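Local coordinates for protein-tyrosine-phosphatase (Vibrio vulnificus, PDB 7DHD) that probably removes phosphate from tyrosine residues of proteins, as a low-molecular-weight protein tyrosine phosphatase linked to capsular polysaccharide, at residues Leu9-Gly14 with Asp84-Met89; Ala42-Leu47 with His70-Leu75; Gln113-Lys118 with Ala142-Lys147. All coordinates share one frame; numbering follows the deposited sequence.

Interaction 1: Leu9-Gly14 with Asp84-Met89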
ATOM      1  N   LEU A   9       1.073   0.276  -7.675  1.00 17.04           N
ATOM      2  CA  LEU A   9       0.597   1.311  -6.758  1.00 16.06           C
ATOM      3  C   LEU A   9      -0.199   0.664  -5.628  1.00 20.21           C
ATOM      4  O   LEU A   9      -1.264   0.088  -5.882  1.00 19.63           O
ATOM      5  CB  LEU A   9      -0.276   2.341  -7.497  1.00 15.67           C
ATOM      6  CG  LEU A   9      -0.684   3.592  -6.687  1.00 18.88           C
ATOM      7  CD1 LEU A   9       0.529   4.555  -6.478  1.00 19.69           C
ATOM      8  CD2 LEU A   9      -1.820   4.340  -7.378  1.00 18.43           C
ATOM      9  N   VAL A  10       0.309   0.790  -4.380  1.00 17.89           N
ATOM     10  CA  VAL A  10      -0.322   0.245  -3.167  1.00 16.08           C
ATOM     11  C   VAL A  10      -1.214   1.331  -2.599  1.00 17.86           C
ATOM     12  O   VAL A  10      -0.763   2.465  -2.416  1.00 16.16           O
ATOM     13  CB  VAL A  10       0.713  -0.257  -2.135  1.00 19.21           C
ATOM     14  CG1 VAL A  10       0.025  -0.909  -0.936  1.00 18.75           C
ATOM     15  CG2 VAL A  10       1.703  -1.223  -2.786  1.00 20.24           C
ATOM     16  N   VAL A  11      -2.470   0.999  -2.328  1.00 16.40           N
ATOM     17  CA  VAL A  11      -3.445   1.999  -1.896  1.00 16.60           C
ATOM     18  C   VAL A  11      -4.153   1.689  -0.570  1.00 19.52           C
ATOM     19  O   VAL A  11      -4.606   0.568  -0.355  1.00 18.10           O
ATOM     20  CB  VAL A  11      -4.480   2.191  -3.066  1.00 20.51           C
ATOM     21  CG1 VAL A  11      -5.678   3.063  -2.668  1.00 21.05           C
ATOM     22  CG2 VAL A  11      -3.813   2.739  -4.331  1.00 20.25           C
ATOM     23  N   CYS A  12      -4.259   2.720   0.301  1.00 16.12           N
ATOM     24  CA  CYS A  12      -5.103   2.709   1.498  1.00 15.55           C
ATOM     25  C   CYS A  12      -5.812   4.076   1.590  1.00 20.27           C
ATOM     26  O   CYS A  12      -5.941   4.735   0.552  1.00 20.76           O
ATOM     27  CB  CYS A  12      -4.360   2.292   2.779  1.00 15.58           C
ATOM     28  SG  CYS A  12      -3.164   3.503   3.436  1.00 19.06           S
ATOM     29  N   VAL A  13      -6.361   4.463   2.748  1.00 16.75           N
ATOM     30  CA  VAL A  13      -7.080   5.731   2.811  1.00 17.42           C
ATOM     31  C   VAL A  13      -6.128   6.907   3.097  1.00 20.39           C
ATOM     32  O   VAL A  13      -6.067   7.834   2.293  1.00 19.53           O
ATOM     33  CB  VAL A  13      -8.300   5.684   3.765  1.00 22.02           C
ATOM     34  CG1 VAL A  13      -8.970   7.047   3.873  1.00 21.82           C
ATOM     35  CG2 VAL A  13      -9.311   4.633   3.305  1.00 22.04           C
ATOM     36  N   GLY A  14      -5.404   6.860   4.225  1.00 18.38           N
ATOM     37  CA  GLY A  14      -4.520   7.947   4.648  1.00 19.04           C
ATOM     38  C   GLY A  14      -3.159   8.003   3.979  1.00 21.58           C
ATOM     39  O   GLY A  14      -2.510   9.055   3.998  1.00 21.16           O
ATOM     40  N   ASP A  84       0.676  -0.093 -13.718  1.00 21.34           N
ATOM     41  CA  ASP A  84       0.205  -1.313 -14.383  1.00 21.72           C
ATOM     42  C   ASP A  84      -0.716  -2.123 -13.473  1.00 24.95           C
ATOM     43  O   ASP A  84      -1.602  -2.822 -13.957  1.00 23.67           O
ATOM     44  CB  ASP A  84       1.403  -2.177 -14.814  1.00 23.73           C
ATOM     45  CG  ASP A  84       2.449  -1.441 -15.635  1.00 30.03           C
ATOM     46  OD1 ASP A  84       2.071  -0.775 -16.621  1.00 28.88           O
ATOM     47  OD2 ASP A  84       3.649  -1.564 -15.310  1.00 31.07           O
ATOM     48  N   LEU A  85      -0.475  -2.054 -12.160  1.00 22.31           N
ATOM     49  CA  LEU A  85      -1.262  -2.799 -11.174  1.00 20.68           C
ATOM     50  C   LEU A  85      -1.517  -1.928  -9.964  1.00 22.49           C
ATOM     51  O   LEU A  85      -0.612  -1.214  -9.497  1.00 20.10           O
ATOM     52  CB  LEU A  85      -0.493  -4.092 -10.773  1.00 20.71           C
ATOM     53  CG  LEU A  85      -1.099  -5.013  -9.681  1.00 23.57           C
ATOM     54  CD1 LEU A  85      -2.394  -5.669 -10.155  1.00 23.08           C
ATOM     55  CD2 LEU A  85      -0.100  -6.084  -9.259  1.00 24.84           C
ATOM     56  N   ILE A  86      -2.765  -1.972  -9.472  1.00 19.88           N
ATOM     57  CA  ILE A  86      -3.191  -1.236  -8.283  1.00 18.46           C
ATOM     58  C   ILE A  86      -3.617  -2.257  -7.231  1.00 21.16           C
ATOM     59  O   ILE A  86      -4.388  -3.176  -7.542  1.00 20.51           O
ATOM     60  CB  ILE A  86      -4.256  -0.154  -8.593  1.00 21.31           C
ATOM     61  CG1 ILE A  86      -3.730   0.848  -9.654  1.00 22.50           C
ATOM     62  CG2 ILE A  86      -4.648   0.595  -7.303  1.00 20.72           C
ATOM     63  CD1 ILE A  86      -4.786   1.544 -10.456  1.00 28.77           C
ATOM     64  N   LEU A  87      -3.050  -2.144  -6.010  1.00 19.24           N
ATOM     65  CA  LEU A  87      -3.327  -3.073  -4.905  1.00 19.41           C
ATOM     66  C   LEU A  87      -3.932  -2.350  -3.716  1.00 22.70           C
ATOM     67  O   LEU A  87      -3.229  -1.612  -3.021  1.00 22.60           O
ATOM     68  CB  LEU A  87      -2.053  -3.842  -4.476  1.00 19.46           C
ATOM     69  CG  LEU A  87      -1.363  -4.723  -5.528  1.00 23.79           C
ATOM     70  CD1 LEU A  87      -0.135  -5.421  -4.937  1.00 24.84           C
ATOM     71  CD2 LEU A  87      -2.320  -5.747  -6.099  1.00 23.97           C
ATOM     72  N   VAL A  88      -5.231  -2.578  -3.471  1.00 19.48           N
ATOM     73  CA  VAL A  88      -5.927  -1.960  -2.331  1.00 19.04           C
ATOM     74  C   VAL A  88      -5.733  -2.782  -1.038  1.00 21.93           C
ATOM     75  O   VAL A  88      -5.593  -4.005  -1.106  1.00 23.73           O
ATOM     76  CB  VAL A  88      -7.411  -1.654  -2.600  1.00 22.53           C
ATOM     77  CG1 VAL A  88      -7.560  -0.588  -3.686  1.00 21.66           C
ATOM     78  CG2 VAL A  88      -8.194  -2.923  -2.960  1.00 22.16           C
ATOM     79  N   MET A  89      -5.745  -2.120   0.115  1.00 17.31           N
ATOM     80  CA  MET A  89      -5.566  -2.786   1.424  1.00 17.20           C
ATOM     81  C   MET A  89      -6.847  -3.496   1.949  1.00 21.94           C
ATOM     82  O   MET A  89      -6.757  -4.491   2.687  1.00 22.43           O
ATOM     83  CB  MET A  89      -5.000  -1.818   2.472  1.00 17.93           C
ATOM     84  CG  MET A  89      -3.506  -1.589   2.300  1.00 20.20           C
ATOM     85  SD  MET A  89      -2.558  -3.079   2.716  1.00 22.49           S
ATOM     86  CE  MET A  89      -0.903  -2.602   2.181  1.00 19.39           C
TER
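Strands 9-12 and 85-88 are the two central neighbours of the parallel sheet of the low-molecular-weight phosphatase fold, and the first of them runs straight into the phosphate-binding P-loop, whose CX5R signature spans Cys12 to Arg18. The strands pair in register, Leu9 with Ile86, Val10 with Leu87 and Val11 with Val88. The backbone bonds alternate between them: Leu9 N gives its hydrogen to Leu85 O at 2.9 Å, Leu87 N returns one to Leu9 O, and Val11 N reaches Leu87 O at 2.8 Å. The last bond, from Met89 N to Val11 O at 3.0 Å, is more bent (134° at the hydrogen), where the chain leaves strand 85-88.

On one face of the sheet lie Leu9, Val11, Ile86 and Val88. Here the CG2 branch of Val11 meets the CG2 methyl of Ile86 at 3.8 Å, a diagonal contact between the Val11-Val88 and Leu9-Ile86 pairs, neighbours on this face, while Val11 CB lies 4.2 Å from Val88 CG1. Helix 93-100 packs on this face, through Leu97 against Ile86 and Met94 against Val88. Val10 and Leu87 point to the other face, where Ser19 of helix 18-29 lies against Val10.

Cys12 is the predicted nucleophile and Arg18 is also predicted to be catalytic. Met89 touches both of them: its CG is 4.0 Å from Cys12 CB, and its side chain packs on Arg18, so the residue that follows strand 85-88 lies against both ends of the CX5R signature. The Met89 chain bends at its second torsion (-69°) and crosses toward Val10 on the face that Val10 and Leu87 share, which brings its CE methyl to 3.7 Å from Val10 CG1.

Interaction 2: Ala42-Leu47 with His70-Leu75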
ATOM      1  N   ALA A  42      -5.675  10.968   1.257  1.00 19.08           N
ATOM      2  CA  ALA A  42      -4.324  11.137   1.791  1.00 19.37           C
ATOM      3  C   ALA A  42      -4.199  12.225   2.876  1.00 21.01           C
ATOM      4  O   ALA A  42      -4.724  13.316   2.702  1.00 20.14           O
ATOM      5  CB  ALA A  42      -3.337  11.394   0.660  1.00 20.52           C
ATOM      6  N   GLU A  43      -3.535  11.891   3.997  1.00 19.09           N
ATOM      7  CA  GLU A  43      -3.284  12.791   5.130  1.00 20.64           C
ATOM      8  C   GLU A  43      -2.224  13.786   4.734  1.00 25.08           C
ATOM      9  O   GLU A  43      -1.105  13.381   4.389  1.00 25.00           O
ATOM     10  CB  GLU A  43      -2.733  11.995   6.337  1.00 22.71           C
ATOM     11  CG  GLU A  43      -3.790  11.199   7.086  1.00 36.23           C
ATOM     12  CD  GLU A  43      -4.754  12.059   7.879  1.00 63.15           C
ATOM     13  OE1 GLU A  43      -4.288  12.849   8.732  1.00 63.87           O
ATOM     14  OE2 GLU A  43      -5.975  11.961   7.622  1.00 62.09           O
ATOM     15  N   LYS A  44      -2.539  15.078   4.842  1.00 20.35           N
ATOM     16  CA  LYS A  44      -1.577  16.129   4.496  1.00 20.97           C
ATOM     17  C   LYS A  44      -1.432  17.157   5.617  1.00 28.05           C
ATOM     18  O   LYS A  44      -2.365  17.354   6.394  1.00 28.92           O
ATOM     19  CB  LYS A  44      -2.023  16.857   3.204  1.00 22.26           C
ATOM     20  CG  LYS A  44      -2.295  15.960   1.979  1.00 26.30           C
ATOM     21  CD  LYS A  44      -1.047  15.752   1.147  1.00 36.92           C
ATOM     22  CE  LYS A  44      -1.337  15.085  -0.172  1.00 34.47           C
ATOM     23  NZ  LYS A  44      -1.897  16.038  -1.167  1.00 35.06           N
ATOM     24  N   SER A  45      -0.258  17.814   5.698  1.00 25.62           N
ATOM     25  CA  SER A  45      -0.029  18.907   6.647  1.00 26.24           C
ATOM     26  C   SER A  45      -0.123  20.153   5.766  1.00 28.50           C
ATOM     27  O   SER A  45       0.834  20.496   5.070  1.00 26.70           O
ATOM     28  CB  SER A  45       1.334  18.785   7.320  1.00 31.07           C
ATOM     29  OG  SER A  45       1.490  19.859   8.235  1.00 37.51           O
ATOM     30  N   ARG A  46      -1.313  20.786   5.752  1.00 27.12           N
ATOM     31  CA  ARG A  46      -1.675  21.878   4.842  1.00 28.68           C
ATOM     32  C   ARG A  46      -1.610  21.234   3.442  1.00 32.78           C
ATOM     33  O   ARG A  46      -2.425  20.362   3.157  1.00 32.55           O
ATOM     34  CB  ARG A  46      -0.759  23.118   4.985  1.00 31.55           C
ATOM     35  CG  ARG A  46      -1.484  24.366   5.444  1.00 42.06           C
ATOM     36  CD  ARG A  46      -0.576  25.573   5.349  1.00 55.81           C
ATOM     37  NE  ARG A  46      -0.878  26.577   6.368  1.00 71.50           N
ATOM     38  CZ  ARG A  46      -1.737  27.579   6.212  1.00 85.97           C
ATOM     39  NH1 ARG A  46      -1.948  28.439   7.199  1.00 73.40           N
ATOM     40  NH2 ARG A  46      -2.401  27.723   5.071  1.00 73.15           N
ATOM     41  N   LEU A  47      -0.590  21.528   2.635  1.00 29.60           N
ATOM     42  CA  LEU A  47      -0.505  20.869   1.328  1.00 28.46           C
ATOM     43  C   LEU A  47       0.671  19.915   1.206  1.00 30.93           C
ATOM     44  O   LEU A  47       0.841  19.301   0.152  1.00 31.08           O
ATOM     45  CB  LEU A  47      -0.514  21.893   0.166  1.00 29.52           C
ATOM     46  CG  LEU A  47      -1.762  22.777   0.019  1.00 34.75           C
ATOM     47  CD1 LEU A  47      -1.532  23.843  -1.016  1.00 35.90           C
ATOM     48  CD2 LEU A  47      -3.011  21.953  -0.308  1.00 35.84           C
ATOM     49  N   HIS A  70       9.116   8.899   3.147  1.00 22.29           N
ATOM     50  CA  HIS A  70       7.818   8.745   2.502  1.00 20.93           C
ATOM     51  C   HIS A  70       7.078  10.092   2.604  1.00 23.14           C
ATOM     52  O   HIS A  70       7.146  10.759   3.634  1.00 22.33           O
ATOM     53  CB  HIS A  70       6.993   7.616   3.153  1.00 21.07           C
ATOM     54  CG  HIS A  70       5.562   7.577   2.691  1.00 23.50           C
ATOM     55  ND1 HIS A  70       5.223   7.088   1.440  1.00 24.48           N
ATOM     56  CD2 HIS A  70       4.436   7.990   3.316  1.00 24.44           C
ATOM     57  CE1 HIS A  70       3.909   7.222   1.344  1.00 23.41           C
ATOM     58  NE2 HIS A  70       3.390   7.749   2.449  1.00 23.80           N
ATOM     59  N   GLN A  71       6.364  10.469   1.548  1.00 21.67           N
ATOM     60  CA  GLN A  71       5.523  11.666   1.496  1.00 21.51           C
ATOM     61  C   GLN A  71       4.189  11.153   0.962  1.00 23.45           C
ATOM     62  O   GLN A  71       4.142  10.557  -0.116  1.00 20.80           O
ATOM     63  CB  GLN A  71       6.101  12.726   0.546  1.00 24.56           C
ATOM     64  CG  GLN A  71       7.358  13.417   1.057  1.00 39.07           C
ATOM     65  CD  GLN A  71       7.880  14.406   0.032  1.00 63.38           C
ATOM     66  OE1 GLN A  71       7.193  15.355  -0.370  1.00 61.10           O
ATOM     67  NE2 GLN A  71       9.102  14.199  -0.437  1.00 60.60           N
ATOM     68  N   SER A  72       3.123  11.315   1.732  1.00 20.07           N
ATOM     69  CA  SER A  72       1.820  10.817   1.272  1.00 19.20           C
ATOM     70  C   SER A  72       1.370  11.571   0.012  1.00 22.26           C
ATOM     71  O   SER A  72       1.760  12.730  -0.191  1.00 20.88           O
ATOM     72  CB  SER A  72       0.773  10.940   2.371  1.00 23.47           C
ATOM     73  OG  SER A  72       0.589  12.317   2.648  1.00 25.36           O
ATOM     74  N   GLN A  73       0.580  10.912  -0.838  1.00 19.04           N
ATOM     75  CA  GLN A  73       0.038  11.539  -2.044  1.00 18.88           C
ATOM     76  C   GLN A  73      -1.401  11.113  -2.297  1.00 22.53           C
ATOM     77  O   GLN A  73      -1.766   9.970  -2.031  1.00 22.51           O
ATOM     78  CB  GLN A  73       0.941  11.329  -3.283  1.00 20.67           C
ATOM     79  CG  GLN A  73       0.967   9.906  -3.837  1.00 19.64           C
ATOM     80  CD  GLN A  73       1.817   9.723  -5.068  1.00 29.16           C
ATOM     81  OE1 GLN A  73       2.035  10.652  -5.871  1.00 24.99           O
ATOM     82  NE2 GLN A  73       2.331   8.514  -5.241  1.00 22.96           N
ATOM     83  N   GLN A  74      -2.207  12.037  -2.825  1.00 18.41           N
ATOM     84  CA  GLN A  74      -3.614  11.797  -3.126  1.00 16.83           C
ATOM     85  C   GLN A  74      -3.819  10.897  -4.340  1.00 18.77           C
ATOM     86  O   GLN A  74      -3.203  11.114  -5.386  1.00 18.21           O
ATOM     87  CB  GLN A  74      -4.354  13.141  -3.300  1.00 17.12           C
ATOM     88  CG  GLN A  74      -5.843  13.037  -3.684  1.00 21.47           C
ATOM     89  CD  GLN A  74      -6.685  12.270  -2.687  1.00 24.27           C
ATOM     90  OE1 GLN A  74      -6.533  12.405  -1.476  1.00 19.67           O
ATOM     91  NE2 GLN A  74      -7.645  11.495  -3.178  1.00 19.60           N
ATOM     92  N   LEU A  75      -4.711   9.907  -4.209  1.00 17.74           N
ATOM     93  CA  LEU A  75      -5.070   9.052  -5.334  1.00 17.47           C
ATOM     94  C   LEU A  75      -5.906   9.889  -6.345  1.00 20.32           C
ATOM     95  O   LEU A  75      -6.875  10.543  -5.952  1.00 18.92           O
ATOM     96  CB  LEU A  75      -5.895   7.844  -4.852  1.00 17.72           C
ATOM     97  CG  LEU A  75      -6.207   6.788  -5.911  1.00 23.40           C
ATOM     98  CD1 LEU A  75      -5.027   5.844  -6.138  1.00 24.80           C
ATOM     99  CD2 LEU A  75      -7.428   5.990  -5.500  1.00 24.42           C
TER
HETATM  100  O   HOH W   1      -5.545  14.335   0.294  1.00 32.84           O
HETATM  101  O   HOH W   2      -1.162  14.617  -3.454  1.00 22.03           O
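Ser72 and Gln74 both point their polar ends at the backbone of Ala42 and Glu43, with one residue between them on an extended chain and the methyl of Ala42 set between them. Ser72 holds its hydroxyl between its own N and carbonyl carbon (chi1 64°), and from there OG donates to Glu43 O at 2.7 Å, tilted from the carbonyl plane. The same OG is also bonded to Lys50 N, so this buried hydroxyl bridges the residues just before and just after the small hairpin 44-45/48-49. Ala42 CB presses on the carbonyl of Gln73, 3.4 Å from its O.

The Gln74 side chain bends at its second torsion (59°), which swings the amide back over Ala42. OE1 accepts the Ala42 N-H at 3.2 Å, from a donor again well off the carbonyl plane, and takes a second hydrogen from a water that also donates to Ala42 O, 2.7 Å from that oxygen. On its other side the amide is fixed by NE2, which donates to Ile40 O and to Leu75 O. Lys44 comes alongside rather than head-on: its CE lies 3.9 Å from Ser72 O, and NZ reaches Gln74 N through a second water, 2.8 Å from NZ.

Gln73 turns away, its NE2 going to Ser37 O. The segment 42-47, following strand 34-39, probably belongs to the W-loop of low-molecular-weight phosphatases, the loop that in this enzyme carries a distinctive insertion; here 70-75 fastens its base beside the P-loop.

Interaction 3: Gln113-Lys118 with Ala142-Lys147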
ATOM      1  N   GLN A 113      -4.887 -10.754  -1.707  1.00 21.78           N
ATOM      2  CA  GLN A 113      -5.571 -11.686  -2.627  1.00 22.35           C
ATOM      3  C   GLN A 113      -5.119 -13.143  -2.478  1.00 25.66           C
ATOM      4  O   GLN A 113      -5.959 -14.047  -2.498  1.00 22.91           O
ATOM      5  CB  GLN A 113      -5.386 -11.234  -4.087  1.00 22.97           C
ATOM      6  CG  GLN A 113      -6.101 -12.123  -5.143  1.00 26.35           C
ATOM      7  CD  GLN A 113      -7.632 -12.209  -5.047  1.00 40.68           C
ATOM      8  OE1 GLN A 113      -8.225 -13.277  -5.276  1.00 40.73           O
ATOM      9  NE2 GLN A 113      -8.286 -11.154  -4.628  1.00 30.64           N
ATOM     10  N   TRP A 114      -3.800 -13.367  -2.360  1.00 24.63           N
ATOM     11  CA  TRP A 114      -3.241 -14.716  -2.334  1.00 25.61           C
ATOM     12  C   TRP A 114      -3.122 -15.312  -0.910  1.00 30.31           C
ATOM     13  O   TRP A 114      -2.557 -16.391  -0.751  1.00 30.33           O
ATOM     14  CB  TRP A 114      -1.916 -14.749  -3.125  1.00 24.79           C
ATOM     15  CG  TRP A 114      -2.034 -14.066  -4.462  1.00 25.62           C
ATOM     16  CD1 TRP A 114      -1.488 -12.868  -4.825  1.00 28.17           C
ATOM     17  CD2 TRP A 114      -2.869 -14.473  -5.554  1.00 25.83           C
ATOM     18  NE1 TRP A 114      -1.899 -12.523  -6.093  1.00 27.95           N
ATOM     19  CE2 TRP A 114      -2.756 -13.485  -6.561  1.00 30.16           C
ATOM     20  CE3 TRP A 114      -3.685 -15.599  -5.794  1.00 28.10           C
ATOM     21  CZ2 TRP A 114      -3.438 -13.578  -7.784  1.00 30.06           C
ATOM     22  CZ3 TRP A 114      -4.353 -15.696  -7.007  1.00 30.17           C
ATOM     23  CH2 TRP A 114      -4.232 -14.696  -7.986  1.00 30.47           C
ATOM     24  N   ILE A 115      -3.723 -14.657   0.102  1.00 27.48           N
ATOM     25  CA  ILE A 115      -3.758 -15.154   1.487  1.00 27.26           C
ATOM     26  C   ILE A 115      -5.227 -15.312   1.957  1.00 32.18           C
ATOM     27  O   ILE A 115      -5.557 -14.978   3.095  1.00 34.15           O
ATOM     28  CB  ILE A 115      -2.853 -14.322   2.474  1.00 29.65           C
ATOM     29  CG1 ILE A 115      -3.272 -12.839   2.558  1.00 28.95           C
ATOM     30  CG2 ILE A 115      -1.367 -14.470   2.119  1.00 30.28           C
ATOM     31  CD1 ILE A 115      -3.075 -12.157   3.962  1.00 27.84           C
ATOM     32  N   GLY A 116      -6.086 -15.834   1.079  1.00 26.10           N
ATOM     33  CA  GLY A 116      -7.497 -16.052   1.382  1.00 25.49           C
ATOM     34  C   GLY A 116      -8.372 -14.812   1.236  1.00 27.39           C
ATOM     35  O   GLY A 116      -9.434 -14.718   1.866  1.00 26.11           O
ATOM     36  N   GLN A 117      -7.930 -13.839   0.407  1.00 22.46           N
ATOM     37  CA  GLN A 117      -8.668 -12.586   0.141  1.00 21.56           C
ATOM     38  C   GLN A 117      -8.953 -11.794   1.444  1.00 25.21           C
ATOM     39  O   GLN A 117     -10.040 -11.225   1.629  1.00 25.86           O
ATOM     40  CB  GLN A 117      -9.958 -12.851  -0.687  1.00 22.62           C
ATOM     41  CG  GLN A 117      -9.732 -13.517  -2.050  1.00 27.07           C
ATOM     42  CD  GLN A 117      -9.561 -15.026  -1.975  1.00 41.64           C
ATOM     43  OE1 GLN A 117     -10.395 -15.760  -1.424  1.00 37.32           O
ATOM     44  NE2 GLN A 117      -8.460 -15.526  -2.516  1.00 34.93           N
ATOM     45  N   LYS A 118      -7.970 -11.790   2.353  1.00 23.90           N
ATOM     46  CA  LYS A 118      -8.107 -11.086   3.625  1.00 23.11           C
ATOM     47  C   LYS A 118      -7.865  -9.601   3.507  1.00 24.39           C
ATOM     48  O   LYS A 118      -6.972  -9.152   2.783  1.00 22.72           O
ATOM     49  CB  LYS A 118      -7.223 -11.695   4.720  1.00 24.94           C
ATOM     50  CG  LYS A 118      -7.737 -13.062   5.182  1.00 26.16           C
ATOM     51  CD  LYS A 118      -6.832 -13.706   6.216  1.00 26.54           C
ATOM     52  CE  LYS A 118      -6.767 -15.196   6.013  1.00 24.57           C
ATOM     53  NZ  LYS A 118      -8.079 -15.864   6.274  1.00 25.60           N
ATOM     54  N   ALA A 142       2.555  -9.850   0.739  1.00 27.32           N
ATOM     55  CA  ALA A 142       3.590  -9.408  -0.207  1.00 27.50           C
ATOM     56  C   ALA A 142       4.413 -10.586  -0.705  1.00 30.42           C
ATOM     57  O   ALA A 142       4.676 -10.667  -1.907  1.00 30.31           O
ATOM     58  CB  ALA A 142       4.496  -8.370   0.433  1.00 28.29           C
ATOM     59  N   GLN A 143       4.799 -11.507   0.208  1.00 26.27           N
ATOM     60  CA  GLN A 143       5.553 -12.711  -0.151  1.00 26.19           C
ATOM     61  C   GLN A 143       4.780 -13.573  -1.175  1.00 31.00           C
ATOM     62  O   GLN A 143       5.380 -14.058  -2.134  1.00 31.74           O
ATOM     63  CB  GLN A 143       5.930 -13.519   1.098  1.00 27.93           C
ATOM     64  CG  GLN A 143       7.207 -13.025   1.758  1.00 33.52           C
ATOM     65  CD  GLN A 143       7.613 -13.930   2.886  1.00 55.90           C
ATOM     66  OE1 GLN A 143       7.409 -13.606   4.052  1.00 49.16           O
ATOM     67  NE2 GLN A 143       8.132 -15.108   2.565  1.00 51.32           N
ATOM     68  N   ALA A 144       3.446 -13.707  -0.993  1.00 27.27           N
ATOM     69  CA  ALA A 144       2.559 -14.459  -1.897  1.00 27.53           C
ATOM     70  C   ALA A 144       2.413 -13.736  -3.252  1.00 31.09           C
ATOM     71  O   ALA A 144       2.345 -14.402  -4.286  1.00 30.61           O
ATOM     72  CB  ALA A 144       1.195 -14.659  -1.249  1.00 27.83           C
ATOM     73  N   TRP A 145       2.392 -12.378  -3.250  1.00 26.96           N
ATOM     74  CA  TRP A 145       2.340 -11.595  -4.488  1.00 26.32           C
ATOM     75  C   TRP A 145       3.648 -11.739  -5.279  1.00 31.66           C
ATOM     76  O   TRP A 145       3.603 -11.890  -6.499  1.00 30.15           O
ATOM     77  CB  TRP A 145       2.047 -10.109  -4.217  1.00 23.76           C
ATOM     78  CG  TRP A 145       0.611  -9.735  -4.421  1.00 23.67           C
ATOM     79  CD1 TRP A 145      -0.276  -9.346  -3.462  1.00 25.88           C
ATOM     80  CD2 TRP A 145      -0.113  -9.723  -5.666  1.00 23.28           C
ATOM     81  NE1 TRP A 145      -1.508  -9.092  -4.030  1.00 24.70           N
ATOM     82  CE2 TRP A 145      -1.437  -9.323  -5.378  1.00 26.53           C
ATOM     83  CE3 TRP A 145       0.229 -10.016  -7.001  1.00 25.29           C
ATOM     84  CZ2 TRP A 145      -2.424  -9.221  -6.373  1.00 25.94           C
ATOM     85  CZ3 TRP A 145      -0.745  -9.904  -7.986  1.00 26.56           C
ATOM     86  CH2 TRP A 145      -2.046  -9.497  -7.672  1.00 26.56           C
ATOM     87  N   ALA A 146       4.806 -11.725  -4.574  1.00 31.31           N
ATOM     88  CA  ALA A 146       6.144 -11.830  -5.174  1.00 33.00           C
ATOM     89  C   ALA A 146       6.339 -13.112  -5.984  1.00 39.76           C
ATOM     90  O   ALA A 146       7.021 -13.079  -7.009  1.00 40.64           O
ATOM     91  CB  ALA A 146       7.218 -11.709  -4.108  1.00 34.19           C
ATOM     92  N   LYS A 147       5.723 -14.229  -5.547  1.00 37.47           N
ATOM     93  CA  LYS A 147       5.807 -15.526  -6.235  1.00 38.77           C
ATOM     94  C   LYS A 147       5.015 -15.545  -7.554  1.00 42.92           C
ATOM     95  O   LYS A 147       5.288 -16.377  -8.424  1.00 44.42           O
ATOM     96  CB  LYS A 147       5.337 -16.667  -5.311  1.00 41.95           C
ATOM     97  CG  LYS A 147       6.356 -17.034  -4.245  1.00 53.94           C
ATOM     98  CD  LYS A 147       5.787 -17.997  -3.219  1.00 63.42           C
ATOM     99  CE  LYS A 147       6.800 -18.361  -2.158  1.00 76.58           C
ATOM    100  NZ  LYS A 147       7.113 -17.221  -1.250  1.00 86.40           N
TER
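Trp114 drives the edge of its indole into the broad face of Trp145, a T-shaped pair with the two planes at 78° and the centroids of the Trp114 five-membered and Trp145 six-membered rings 4.2 Å apart. The bump is the NE1 corner: Trp114 NE1 sits over the centre of the Trp145 ring, 3.1 Å above its plane, and CD1 follows it at 3.5 Å from Trp145 CD2. With CG anti to its carbonyl carbon (chi1 -47°), Trp114 turns its ring toward the helix and onto that face.

A second fit lies beside it. The methyl of Ala144 is a small knob in the notch between Trp114 CB, 3.6 Å from Ala144 CB, and Ile115 CG2. On the Trp114 indole, Gln113 folds its CG over the centre of one face.

Trp145 is held as well by its own NE1, which is hydrogen-bonded to Leu110 O, while Trp114 also makes a cation-pi contact with Lys148. No hydrogen bond joins the two segments, so the loop is held to helix 128-146 by shape and by an indole N-H directed at an aromatic face, a pairing whose polarity is probably favourable.

From the N terminus, the chain enters the sheet along strand 7-12 and passes into the P-loop; interaction 1 closes only when it returns as strand 85-88, some 70 residues later. Interaction 2 forms and closes entirely within that excursion, bringing 70-75 back to 42-47. The two meet where Gly14 O accepts what is probably a hydrogen bond from Glu43 N, and where Leu75 packs on Leu9 and Val11. Interaction 3 comes later in series, joining the loop after strand 108-110 to the C-terminal helix 128-146. Its Trp145 rests on Leu85 and Leu87 of interaction 1, whereas interactions 2 and 3 lie on opposite sides of the chain's centre, their own centres about 27 Å apart.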